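Local coordinates for protein TetR transcriptional regulator (Chloroflexus aurantiacus, PDB 3QBM) that probably binds DNA as a dimeric transcriptional regulator of the TetR family, each subunit being an almost entirely helical chain, at residues Thr37-Lys41 / Gly42-Arg46; Arg173-Thr177 / Ala178-Glu182; Thr190-Thr193 / Gln194-Leu198. All coordinates share one frame; numbering follows the deposited sequence.

Contact 1: Thr37-Lys41 / Gly42-Arg46; sequences TGLEK and GGIYR
The ring of Y45 is approached by K41 one helical turn earlier: CG of the lysine comes obliquely to the ring at CD2, 3.6 Å away, nearer than to CE2. One face of the ring carries I44 CG2, 4.2 Å above the plane and displaced toward the rim. K41 reaches the ring because its CG stands anti to the backbone N (chi1 -178°); a lysine suits this place, since its CG methylene packs against the CD2-CE2 side while the chain, bent further out, carries the ammonium end away. Y45 also packs on I30 and K51. In the backbone, Y45 N bonds to K41 O at 3.0 Å, a fairly straight N-H...O of 161°, and I44 N reaches E40 O at 3.3 Å. I44 N also bonds weakly to K41 O, and G43 N weakly to E40 O. These bonds belong to the short helix 41-45, with E40 at its N-cap position. Together with helix 30-37 it forms the predicted helix-turn-helix, and it is probably the recognition helix, as in other TetR proteins. The turn opens at G38, the first residue beyond helix 30-37, whose positive phi of 71° is easy for a glycine. T37 OG1 accepts from L39 N at 3.2 Å, an ST turn, and is also hydrogen-bonded to I33 O and M34 O. At G43 a side chain would point at the E40 carbonyl oxygen with little room, which fits a glycine there. Where the loop meets the helix, I44 CG1 lies 4.2 Å from L39 CB, and I44 CD1 comes within 4.2 Å of T37 OG1. This branched apolar residue is buried against I30, I33 and L54, while L39 leans on T8 and V12 of helix 2-23.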
# COMPACT_ATOMS: atom_id res chain seq x y z
N THR A 37 25.41 4.15 11.30
CA THR A 37 25.74 5.40 11.97
C THR A 37 27.20 5.42 12.40
O THR A 37 27.74 6.48 12.71
CB THR A 37 24.88 5.60 13.24
OG1 THR A 37 25.12 4.50 14.14
CG2 THR A 37 23.37 5.70 12.88
N GLY A 38 27.82 4.25 12.39
CA GLY A 38 29.18 4.08 12.86
C GLY A 38 29.25 4.22 14.37
O GLY A 38 30.29 4.52 14.92
N LEU A 39 28.13 4.02 15.06
CA LEU A 39 28.12 4.19 16.51
C LEU A 39 27.95 2.88 17.25
O LEU A 39 27.40 1.92 16.73
CB LEU A 39 26.99 5.15 16.93
CG LEU A 39 27.02 6.64 16.61
CD1 LEU A 39 25.72 7.26 17.05
CD2 LEU A 39 28.21 7.39 17.28
N GLU A 40 28.46 2.83 18.47
CA GLU A 40 28.28 1.68 19.33
C GLU A 40 26.86 1.75 19.88
O GLU A 40 26.23 2.82 19.88
CB GLU A 40 29.29 1.69 20.48
CG GLU A 40 30.78 1.80 20.07
CD GLU A 40 31.29 0.63 19.24
OE1 GLU A 40 30.46 -0.15 18.70
OE2 GLU A 40 32.54 0.50 19.11
N LYS A 41 26.34 0.63 20.38
CA LYS A 41 24.98 0.59 20.91
C LYS A 41 24.77 1.67 21.95
O LYS A 41 23.78 2.39 21.89
CB LYS A 41 24.70 -0.81 21.50
CG LYS A 41 23.30 -0.97 22.02
CD LYS A 41 23.17 -2.22 22.88
CE LYS A 41 22.83 -3.47 22.13
NZ LYS A 41 22.64 -4.58 23.11
N GLY A 42 25.73 1.82 22.87
CA GLY A 42 25.66 2.80 23.95
C GLY A 42 25.65 4.25 23.48
O GLY A 42 25.15 5.15 24.18
N GLY A 43 26.22 4.47 22.31
CA GLY A 43 26.23 5.79 21.68
C GLY A 43 24.84 6.16 21.18
O GLY A 43 24.44 7.34 21.23
N ILE A 44 24.12 5.16 20.68
CA ILE A 44 22.74 5.35 20.23
C ILE A 44 21.79 5.56 21.41
O ILE A 44 21.00 6.50 21.42
CB ILE A 44 22.26 4.15 19.39
CG1 ILE A 44 23.16 3.96 18.16
CG2 ILE A 44 20.77 4.31 19.00
CD1 ILE A 44 22.72 2.88 17.25
N TYR A 45 21.89 4.71 22.43
CA TYR A 45 20.94 4.77 23.54
C TYR A 45 21.28 5.81 24.62
O TYR A 45 20.55 5.98 25.60
CB TYR A 45 20.73 3.36 24.09
CG TYR A 45 20.01 2.46 23.11
CD1 TYR A 45 18.85 2.89 22.44
CD2 TYR A 45 20.46 1.17 22.84
CE1 TYR A 45 18.18 2.06 21.56
CE2 TYR A 45 19.78 0.35 21.96
CZ TYR A 45 18.65 0.79 21.32
OH TYR A 45 17.99 -0.03 20.43
N ARG A 46 22.39 6.50 24.45
CA ARG A 46 22.64 7.72 25.19
C ARG A 46 21.56 8.75 24.74
O ARG A 46 21.04 9.53 25.54
CB ARG A 46 24.06 8.21 24.88
CG ARG A 46 24.41 9.67 25.20
CD ARG A 46 24.43 9.97 26.68
NE ARG A 46 25.19 11.17 27.09
CZ ARG A 46 25.40 12.29 26.37
NH1 ARG A 46 24.89 12.48 25.16
NH2 ARG A 46 26.13 13.26 26.91

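Contact 2: Arg173-Thr177 / Ala178-Glu182; sequences RILET and ATPLE
T177 touches P180 and T179 across the turn between two helices, and its hydroxyl and methyl do different work. OG1 receives T179 N at 3.1 Å in a nearly straight bond (168°), and the T179 hydroxyl donates to the same oxygen, also at 3.1 Å. Setting OG1 anti to the T177 nitrogen (chi1 170°) aims it at these donors and puts CG2 in the crowded position between N and carbonyl carbon, where it meets P180 CD at 3.8 Å, the two side chains crossing at about a right angle. A threonine thus caps and packs at once. The turn joins helix 154-175 to helix 179-196: a Schellman motif ends the first, with E176 at positive phi, T177 N bonding back to A172 O and E176 N weakly to R173 O, and the T177 capping bond leads into the second. P180 suits a helix's first turn, where a backbone N-H is not needed; its CD sits 3.2 Å from T177 O, and its CG touches L175 CD1 at 4.1 Å. The small A178 touches A95, while its carbonyl accepts from E182 N. L175 and T179 also pack on L159 of the second subunit; R173 NH2 pairs with D115 and E176 OE2 with R125, both of that subunit.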
# COMPACT_ATOMS: atom_id res chain seq x y z
N ARG A 173 6.83 -0.18 -7.58
CA ARG A 173 8.01 -0.77 -6.97
C ARG A 173 8.03 -2.27 -7.16
O ARG A 173 9.07 -2.83 -7.54
CB ARG A 173 8.15 -0.42 -5.49
CG ARG A 173 8.55 1.00 -5.18
CD ARG A 173 9.08 1.15 -3.70
NE ARG A 173 10.46 0.76 -3.51
CZ ARG A 173 11.51 1.48 -3.91
NH1 ARG A 173 11.32 2.61 -4.59
NH2 ARG A 173 12.74 1.07 -3.70
N ILE A 174 6.89 -2.91 -6.99
CA ILE A 174 6.85 -4.35 -7.12
C ILE A 174 6.99 -4.84 -8.58
O ILE A 174 7.67 -5.86 -8.84
CB ILE A 174 5.63 -4.94 -6.29
CG1 ILE A 174 5.92 -6.36 -5.80
CG2 ILE A 174 4.32 -4.79 -7.09
CD1 ILE A 174 7.06 -6.48 -4.73
N LEU A 175 6.40 -4.12 -9.56
CA LEU A 175 6.54 -4.42 -10.97
C LEU A 175 7.85 -3.90 -11.60
O LEU A 175 8.19 -4.29 -12.71
CB LEU A 175 5.33 -3.91 -11.78
CG LEU A 175 3.94 -4.45 -11.37
CD1 LEU A 175 2.83 -3.86 -12.28
CD2 LEU A 175 3.87 -5.96 -11.30
N GLU A 176 8.58 -3.03 -10.88
CA GLU A 176 9.89 -2.48 -11.31
C GLU A 176 9.74 -1.66 -12.60
O GLU A 176 10.53 -1.75 -13.55
CB GLU A 176 10.94 -3.60 -11.42
CG GLU A 176 11.26 -4.20 -10.04
CD GLU A 176 11.99 -5.56 -10.08
OE1 GLU A 176 12.66 -5.85 -11.10
OE2 GLU A 176 11.90 -6.32 -9.07
N THR A 177 8.69 -0.85 -12.63
CA THR A 177 8.39 -0.03 -13.76
C THR A 177 7.61 1.20 -13.32
O THR A 177 6.78 1.11 -12.42
CB THR A 177 7.58 -0.77 -14.86
OG1 THR A 177 7.15 0.20 -15.80
CG2 THR A 177 6.35 -1.48 -14.32
N ALA A 178 7.89 2.34 -13.96
CA ALA A 178 7.17 3.59 -13.65
C ALA A 178 5.73 3.59 -14.13
O ALA A 178 4.95 4.46 -13.75
CB ALA A 178 7.88 4.78 -14.25
N THR A 179 5.39 2.63 -14.97
CA THR A 179 4.13 2.66 -15.71
C THR A 179 2.88 2.83 -14.80
O THR A 179 2.01 3.65 -15.12
CB THR A 179 4.02 1.43 -16.64
OG1 THR A 179 5.06 1.54 -17.64
CG2 THR A 179 2.67 1.35 -17.32
N PRO A 180 2.79 2.10 -13.69
CA PRO A 180 1.61 2.31 -12.83
C PRO A 180 1.45 3.75 -12.28
O PRO A 180 0.34 4.24 -12.13
CB PRO A 180 1.84 1.32 -11.66
CG PRO A 180 2.71 0.25 -12.23
CD PRO A 180 3.63 0.98 -13.19
N LEU A 181 2.56 4.39 -11.95
CA LEU A 181 2.51 5.77 -11.48
C LEU A 181 2.12 6.72 -12.61
O LEU A 181 1.40 7.69 -12.40
CB LEU A 181 3.86 6.17 -10.83
CG LEU A 181 4.02 5.76 -9.37
CD1 LEU A 181 5.48 5.82 -8.92
CD2 LEU A 181 3.17 6.63 -8.45
N GLU A 182 2.62 6.47 -13.82
CA GLU A 182 2.32 7.30 -14.97
C GLU A 182 0.85 7.19 -15.31
O GLU A 182 0.20 8.21 -15.50
CB GLU A 182 3.16 6.93 -16.19
CG GLU A 182 4.50 7.61 -16.20
CD GLU A 182 4.38 9.10 -16.40
OE1 GLU A 182 3.27 9.61 -16.69
OE2 GLU A 182 5.42 9.78 -16.25

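Contact 3: Thr190-Thr193 / Gln194-Leu198; sequences TYIT and QQVRL
Q195 lies against Y191, one turn back on helix 179-196, and its side chain can be followed outward across the ring's edge. CB sits 3.4 Å from Y191 O, the carbonyl that accepts Q195 N at 2.8 Å. CG stands beside the Q195 nitrogen (chi1 -54°), 3.8 Å from Y191 O, with Y191 CD1 next. From there the chain runs extended: CD lies 3.7 Å from both CD1 and CE1 of the tyrosine, OE1 turns to CE1, and NE2 ends 3.6 Å from CD1, at the ring's edge and near its plane. Amide and ring are 74° apart. Beyond this pair is the second subunit, whose H187 ring meets Y191 edge-to-face and whose own Q195 packs on this one. By contrast T190 and Q194 lie side by side, T190 CG2 beside the Q194 amide. I192 and V196 are branched and buried, I192 CG2 4.1 Å from V196 CB. The helix then widens: I192 O accepts from V196 N and also from R197 N at 2.9 Å, the latter an i+5 to i bond that closes a pi-type turn. A water donates to T193 OG1, which is also bonded to A189 O, and weakly links it to R197 NH1. The Q195 amide meets the Y191 edge by van der Waals contact, as suits a long, uncharged side chain with a flat end beside the second subunit.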
# COMPACT_ATOMS: atom_id res chain seq x y z
N THR A 190 -6.53 13.81 -15.68
CA THR A 190 -7.54 13.91 -16.72
C THR A 190 -8.92 14.01 -16.06
O THR A 190 -9.72 14.89 -16.40
CB THR A 190 -7.44 12.72 -17.70
OG1 THR A 190 -6.15 12.73 -18.32
CG2 THR A 190 -8.51 12.84 -18.77
N TYR A 191 -9.17 13.16 -15.06
CA TYR A 191 -10.44 13.19 -14.33
C TYR A 191 -10.68 14.55 -13.68
O TYR A 191 -11.75 15.15 -13.82
CB TYR A 191 -10.48 12.07 -13.29
CG TYR A 191 -11.53 12.25 -12.23
CD1 TYR A 191 -12.89 12.12 -12.55
CD2 TYR A 191 -11.18 12.52 -10.89
CE1 TYR A 191 -13.87 12.27 -11.55
CE2 TYR A 191 -12.15 12.66 -9.91
CZ TYR A 191 -13.49 12.54 -10.25
OH TYR A 191 -14.47 12.68 -9.28
N ILE A 192 -9.66 15.05 -12.99
CA ILE A 192 -9.74 16.37 -12.31
C ILE A 192 -9.93 17.50 -13.33
O ILE A 192 -10.80 18.37 -13.18
CB ILE A 192 -8.53 16.57 -11.39
CG1 ILE A 192 -8.59 15.62 -10.21
CG2 ILE A 192 -8.46 18.01 -10.89
CD1 ILE A 192 -7.25 15.51 -9.50
N THR A 193 -9.18 17.48 -14.41
CA THR A 193 -9.32 18.53 -15.42
C THR A 193 -10.70 18.52 -16.11
O THR A 193 -11.29 19.58 -16.39
CB THR A 193 -8.23 18.36 -16.48
OG1 THR A 193 -6.96 18.49 -15.85
CG2 THR A 193 -8.37 19.41 -17.59
N GLN A 194 -11.24 17.32 -16.33
CA GLN A 194 -12.49 17.16 -17.05
C GLN A 194 -13.73 17.33 -16.19
O GLN A 194 -14.73 17.89 -16.64
CB GLN A 194 -12.55 15.79 -17.76
CG GLN A 194 -11.56 15.66 -18.90
CD GLN A 194 -11.66 14.33 -19.64
OE1 GLN A 194 -12.30 13.39 -19.16
NE2 GLN A 194 -11.01 14.25 -20.79
N GLN A 195 -13.68 16.85 -14.94
CA GLN A 195 -14.85 16.81 -14.07
C GLN A 195 -14.84 17.65 -12.80
O GLN A 195 -15.88 17.86 -12.23
CB GLN A 195 -15.15 15.35 -13.68
CG GLN A 195 -15.30 14.42 -14.89
CD GLN A 195 -15.90 13.06 -14.55
OE1 GLN A 195 -16.86 12.98 -13.77
NE2 GLN A 195 -15.39 12.01 -15.16
N VAL A 196 -13.68 18.08 -12.33
CA VAL A 196 -13.56 18.88 -11.12
C VAL A 196 -13.35 20.36 -11.46
O VAL A 196 -13.99 21.24 -10.83
CB VAL A 196 -12.46 18.33 -10.24
CG1 VAL A 196 -12.09 19.28 -9.07
CG2 VAL A 196 -12.88 16.95 -9.67
N ARG A 197 -12.51 20.63 -12.46
CA ARG A 197 -12.20 21.97 -12.89
C ARG A 197 -13.43 22.59 -13.55
O ARG A 197 -14.05 21.98 -14.42
CB ARG A 197 -11.06 21.95 -13.90
CG ARG A 197 -10.51 23.31 -14.33
CD ARG A 197 -9.21 23.13 -15.09
NE ARG A 197 -8.62 24.43 -15.43
CZ ARG A 197 -7.32 24.74 -15.35
NH1 ARG A 197 -6.42 23.84 -14.97
NH2 ARG A 197 -6.93 25.97 -15.63
N LEU A 198 -13.71 23.83 -13.19
CA LEU A 198 -14.85 24.54 -13.76
C LEU A 198 -14.37 25.52 -14.78
O LEU A 198 -14.94 25.60 -15.86
CB LEU A 198 -15.64 25.25 -12.66
CG LEU A 198 -16.86 26.09 -13.06
CD1 LEU A 198 -17.80 25.25 -13.84
CD2 LEU A 198 -17.53 26.71 -11.80
O HOH W 1 -6.06 21.17 -15.64

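Contacts 2 and 3 lie near the two ends of helix 179-196, the first at its start and the second at its finish, and both touch the second subunit; their centres are 24 Å apart. Contact 1 belongs to the other end of the molecule, in the predicted DNA-binding helix-turn-helix, 52 Å from contact 3 between centres and on the opposite side of the chain's centre, and no other chain of the assembly touches it. None is a core contact: contacts 1 and 2 are surface turns between helices, whereas contact 3 is partly buried. Contacts 1 and 3 share backbone bonds and an aromatic packed by a residue one turn away; contact 2 turns instead on hydroxyl capping.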